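Local coordinates for lamina-associated polypeptide 2 isoforms alpha/zeta (Mus musculus, PDB 2V0X), which serves as a component of the nuclear lamina and dimerizes through this domain, and probably binds A-type lamin and chromatin, at the interface of chains A and B. Numbering follows the deposited sequence. Chains: chain A/B, Lamina-associated polypeptide 2 isoforms alpha/zeta.

Contact 1: the interface of chains A and B. Residues chain A 71-72, 114; chain B 43, 47, 184, 214-215.
A:Tyr114, on helix 100-146, meets the selenomethionine B:Met184 of helix 152-196 face-on, in an apolar patch of the dimer interface. The CH-pi evidence is direct: CG of B:Met184 stands 3.8 Å from the centroid of the A:Tyr114 phenol ring. CB of B:Met184 reaches A:Tyr114 CE1 at 3.5 Å, so the selenomethionine crosses the ring on a slant, from the CD1-CE1 side towards the hydroxyl. The bend in B:Met184 beyond the selenium (chi3 90°) brings its terminal methyl CE 3.4 Å from A:Tyr114 OH.

Edge contacts of the aromatic rings form the second group. The long axes of the B:Trp47 and A:Tyr114 side chains run at about a right angle, and the six-membered end of the indole leads: B:Trp47 CH2 lies 3.5 Å from A:Tyr114 OH. The same B:Trp47 CH2 is 3.6 Å from the branch methyl CG2 of A:Ile71. Within chain B the indole is sandwiched, with B:Phe214 CD2 over one face and B:Val43 CG1 over the opposite one, a second shell that is likely to hold its tilt. B:Phe214 also touches the partner, its CE2 lying at the rim of the phenol, 3.9 Å from A:Tyr114 CE1.

Polar contact is seen within chain A, where A:Tyr114 OH donates a 2.9 Å hydrogen bond to A:Ile71 O, tying helix 100-146 to the end of helix 66-72. With CG opposite the backbone N, the A:Tyr114 ring is carried out to that carbonyl. A leucine in place of A:Tyr114 would probably leave A:Ile71 O without this donor and B:Met184 CG without a flat face to lie on. The hydroxyl approaches at a C=O...donor angle of 156°, tilted 24° from the carbonyl plane of A:Ile71.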
loop_
_atom_site.group_PDB
_atom_site.type_symbol
_atom_site.label_atom_id
_atom_site.label_comp_id
_atom_site.label_asym_id
_atom_site.label_seq_id
_atom_site.Cartn_x
_atom_site.Cartn_y
_atom_site.Cartn_z
ATOM N N ILE A 71 7.032 -13.070 -6.497
ATOM C CA ILE A 71 6.161 -12.718 -5.382
ATOM C C ILE A 71 5.412 -11.393 -5.567
ATOM O O ILE A 71 4.330 -11.205 -5.003
ATOM C CB ILE A 71 6.975 -12.737 -4.075
ATOM C CG1 ILE A 71 7.008 -14.167 -3.526
ATOM C CG2 ILE A 71 6.464 -11.723 -3.070
ATOM C CD1 ILE A 71 7.848 -14.332 -2.283
ATOM N N LEU A 72 5.949 -10.507 -6.405
ATOM C CA LEU A 72 5.322 -9.210 -6.662
ATOM C C LEU A 72 4.312 -9.241 -7.797
ATOM O O LEU A 72 3.422 -8.390 -7.867
ATOM C CB LEU A 72 6.379 -8.144 -6.980
ATOM C CG LEU A 72 7.365 -7.756 -5.871
ATOM C CD1 LEU A 72 8.486 -6.938 -6.474
ATOM C CD2 LEU A 72 6.685 -6.965 -4.775
ATOM N N TYR A 114 -3.965 -5.701 -5.887
ATOM C CA TYR A 114 -2.736 -6.459 -5.653
ATOM C C TYR A 114 -1.550 -5.734 -6.313
ATOM O O TYR A 114 -0.505 -5.574 -5.712
ATOM C CB TYR A 114 -2.852 -7.881 -6.249
ATOM C CG TYR A 114 -1.712 -8.825 -5.874
ATOM C CD1 TYR A 114 -1.894 -9.810 -4.904
ATOM C CD2 TYR A 114 -0.443 -8.711 -6.466
ATOM C CE1 TYR A 114 -0.843 -10.659 -4.524
ATOM C CE2 TYR A 114 0.625 -9.560 -6.086
ATOM C CZ TYR A 114 0.413 -10.521 -5.118
ATOM O OH TYR A 114 1.438 -11.346 -4.704
ATOM N N VAL B 43 6.764 -10.563 4.535
ATOM C CA VAL B 43 5.734 -10.858 3.545
ATOM C C VAL B 43 5.228 -12.297 3.741
ATOM O O VAL B 43 4.023 -12.522 3.857
ATOM C CB VAL B 43 6.254 -10.646 2.090
ATOM C CG1 VAL B 43 5.217 -11.077 1.081
ATOM C CG2 VAL B 43 6.614 -9.173 1.859
ATOM N N TRP B 47 1.453 -13.882 4.873
ATOM C CA TRP B 47 0.792 -14.757 3.915
ATOM C C TRP B 47 0.437 -16.148 4.428
ATOM O O TRP B 47 -0.232 -16.908 3.731
ATOM C CB TRP B 47 1.618 -14.845 2.642
ATOM C CG TRP B 47 1.568 -13.596 1.835
ATOM C CD1 TRP B 47 0.856 -12.448 2.125
ATOM C CD2 TRP B 47 2.222 -13.356 0.584
ATOM N NE1 TRP B 47 1.036 -11.519 1.127
ATOM C CE2 TRP B 47 1.867 -12.047 0.169
ATOM C CE3 TRP B 47 3.070 -14.122 -0.234
ATOM C CZ2 TRP B 47 2.337 -11.488 -1.028
ATOM C CZ3 TRP B 47 3.530 -13.565 -1.430
ATOM C CH2 TRP B 47 3.164 -12.261 -1.815
HETATM N N MSE B 184 -2.153 -7.484 -0.414
HETATM C CA MSE B 184 -1.939 -8.530 -1.402
HETATM C C MSE B 184 -2.608 -9.830 -0.937
HETATM O O MSE B 184 -3.196 -10.544 -1.738
HETATM C CB MSE B 184 -0.434 -8.735 -1.617
HETATM C CG MSE B 184 0.231 -7.604 -2.419
HETATM SE SE MSE B 184 2.125 -7.410 -2.021
HETATM C CE MSE B 184 2.857 -8.607 -3.339
ATOM N N PHE B 214 -0.673 -18.531 1.369
ATOM C CA PHE B 214 -0.430 -17.994 0.040
ATOM C C PHE B 214 1.078 -17.943 -0.128
ATOM O O PHE B 214 1.787 -17.464 0.757
ATOM C CB PHE B 214 -0.999 -16.591 -0.098
ATOM C CG PHE B 214 -0.667 -15.939 -1.412
ATOM C CD1 PHE B 214 -0.885 -16.608 -2.608
ATOM C CD2 PHE B 214 -0.181 -14.640 -1.451
ATOM C CE1 PHE B 214 -0.633 -15.996 -3.824
ATOM C CE2 PHE B 214 0.078 -14.011 -2.662
ATOM C CZ PHE B 214 -0.148 -14.683 -3.849
ATOM N N LYS B 215 1.564 -18.362 -1.286
ATOM C CA LYS B 215 2.997 -18.381 -1.528
ATOM C C LYS B 215 3.474 -17.507 -2.677
ATOM O O LYS B 215 4.670 -17.464 -2.957
ATOM C CB LYS B 215 3.448 -19.828 -1.762
ATOM C CG LYS B 215 3.095 -20.796 -0.630
ATOM C CD LYS B 215 3.692 -20.352 0.708
ATOM C CE LYS B 215 5.215 -20.311 0.671
ATOM N NZ LYS B 215 5.790 -19.775 1.938
#

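Contact 2: the interface of chains A and B. Residues chain A 131-132, 135; chain B 11, 163, 166-167, 170.
Two long helices pack across the dimer interface here, 100-146 of chain A against 152-196 of chain B, in the coiled-coil-like body of the domain. A:Gln135 carries much of the contact, with 78 Å² of its surface hidden by chain B. Its CG lies opposite the backbone N (chi1 -169°) and the chain runs on extended, a course that lays the aliphatic part and then the amide across B:Tyr163. The aliphatic A:Gln135 CG meets B:Tyr163 CE1 at 3.3 Å, and A:Gln135 NE2 stands 3.5 Å above the plane of that ring, offset towards the rim. Amide and ring planes are 49° apart, so this is an oblique crossing and not a parallel stack. A:Gln135 NE2 also comes 3.3 Å from the backbone O of B:Tyr163, a close approach that is not counted here as a hydrogen bond.

Small side chains line the two backbones where they meet. A:Ala131 CB points at the opposing helix, 3.7 Å from B:Ala166 O and 3.8 Å from B:Cys170 CA. In return B:Ala166 CB faces the backbone of chain A, 3.9 Å from A:Ala131 O. Alanine on both sides lets the helices approach to van der Waals contact.

At the flank, A:Lys132 bends at chi2 and chi4 and curls back over B:Cys170, an approach in which its CG also passes near the sulfur. A weak hydrogen bond of 3.3 Å from A:Lys132 NZ to A:Gln135 OE1 may help to orient the amide by engaging its oxygen. The curl ends with the side-chain amine nitrogen A:Lys132 NZ 3.5 Å from the thiol sulfur B:Cys170 SG.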
loop_
_atom_site.group_PDB
_atom_site.type_symbol
_atom_site.label_atom_id
_atom_site.label_comp_id
_atom_site.label_asym_id
_atom_site.label_seq_id
_atom_site.Cartn_x
_atom_site.Cartn_y
_atom_site.Cartn_z
ATOM N N ALA A 131 17.244 4.225 3.659
ATOM C CA ALA A 131 17.215 4.648 5.063
ATOM C C ALA A 131 18.473 4.114 5.734
ATOM O O ALA A 131 19.141 4.825 6.488
ATOM C CB ALA A 131 15.961 4.096 5.772
ATOM N N LYS A 132 18.799 2.865 5.418
ATOM C CA LYS A 132 19.974 2.205 5.966
ATOM C C LYS A 132 21.285 2.847 5.528
ATOM O O LYS A 132 22.162 3.098 6.362
ATOM C CB LYS A 132 19.984 0.718 5.584
ATOM C CG LYS A 132 19.443 -0.194 6.671
ATOM C CD LYS A 132 20.409 -0.267 7.848
ATOM C CE LYS A 132 19.748 -0.871 9.084
ATOM N NZ LYS A 132 18.601 -0.043 9.565
ATOM N N GLN A 135 21.782 6.058 7.138
ATOM C CA GLN A 135 22.161 5.847 8.526
ATOM C C GLN A 135 23.674 5.616 8.645
ATOM O O GLN A 135 24.337 6.217 9.508
ATOM C CB GLN A 135 21.367 4.671 9.107
ATOM C CG GLN A 135 21.493 4.537 10.613
ATOM C CD GLN A 135 20.322 3.806 11.256
ATOM O OE1 GLN A 135 19.845 2.786 10.746
ATOM N NE2 GLN A 135 19.840 4.341 12.375
ATOM N N THR B 11 19.965 5.014 18.934
ATOM C CA THR B 11 18.533 5.148 18.686
ATOM C C THR B 11 17.777 4.225 19.631
ATOM O O THR B 11 18.142 3.061 19.798
ATOM C CB THR B 11 18.159 4.778 17.231
ATOM O OG1 THR B 11 18.750 3.522 16.882
ATOM C CG2 THR B 11 18.634 5.829 16.273
ATOM N N TYR B 163 20.182 10.647 12.851
ATOM C CA TYR B 163 20.442 9.214 12.943
ATOM C C TYR B 163 19.152 8.473 13.371
ATOM O O TYR B 163 18.806 7.424 12.815
ATOM C CB TYR B 163 21.565 8.964 13.956
ATOM C CG TYR B 163 22.039 7.533 14.003
ATOM C CD1 TYR B 163 22.943 7.052 13.059
ATOM C CD2 TYR B 163 21.580 6.659 14.981
ATOM C CE1 TYR B 163 23.380 5.738 13.082
ATOM C CE2 TYR B 163 22.013 5.333 15.013
ATOM C CZ TYR B 163 22.914 4.883 14.058
ATOM O OH TYR B 163 23.341 3.573 14.070
ATOM N N ALA B 166 16.527 8.466 10.658
ATOM C CA ALA B 166 16.844 7.459 9.634
ATOM C C ALA B 166 16.399 6.067 10.074
ATOM O O ALA B 166 15.885 5.299 9.262
ATOM C CB ALA B 166 18.349 7.454 9.283
ATOM N N SER B 167 16.568 5.739 11.352
ATOM C CA SER B 167 16.127 4.425 11.811
ATOM C C SER B 167 14.588 4.393 11.832
ATOM O O SER B 167 13.987 3.370 11.545
ATOM C CB SER B 167 16.706 4.084 13.186
ATOM O OG SER B 167 16.525 5.164 14.065
ATOM N N CYS B 170 13.505 3.521 8.436
ATOM C CA CYS B 170 13.688 2.112 8.122
ATOM C C CYS B 170 12.527 1.336 8.751
ATOM O O CYS B 170 11.962 0.456 8.107
ATOM C CB CYS B 170 15.038 1.583 8.635
ATOM S SG CYS B 170 15.504 -0.027 7.886
#

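The centres of the C-alpha atoms of contact 1 and contact 2 are about 27 Å apart, yet the same two elements serve both: helix 100-146 of chain A and helix 152-196 of chain B. Contact 1 adds helix 66-72 of chain A together with helix 35-46 and loop residues of chain B, whereas contact 2 rests chiefly on the long helices. No residue is common to both. Because the interface is two-fold symmetric, each contact recurs with the chains exchanged, so the pairing is secured at separated points along the helices, consistent with an extended dimer.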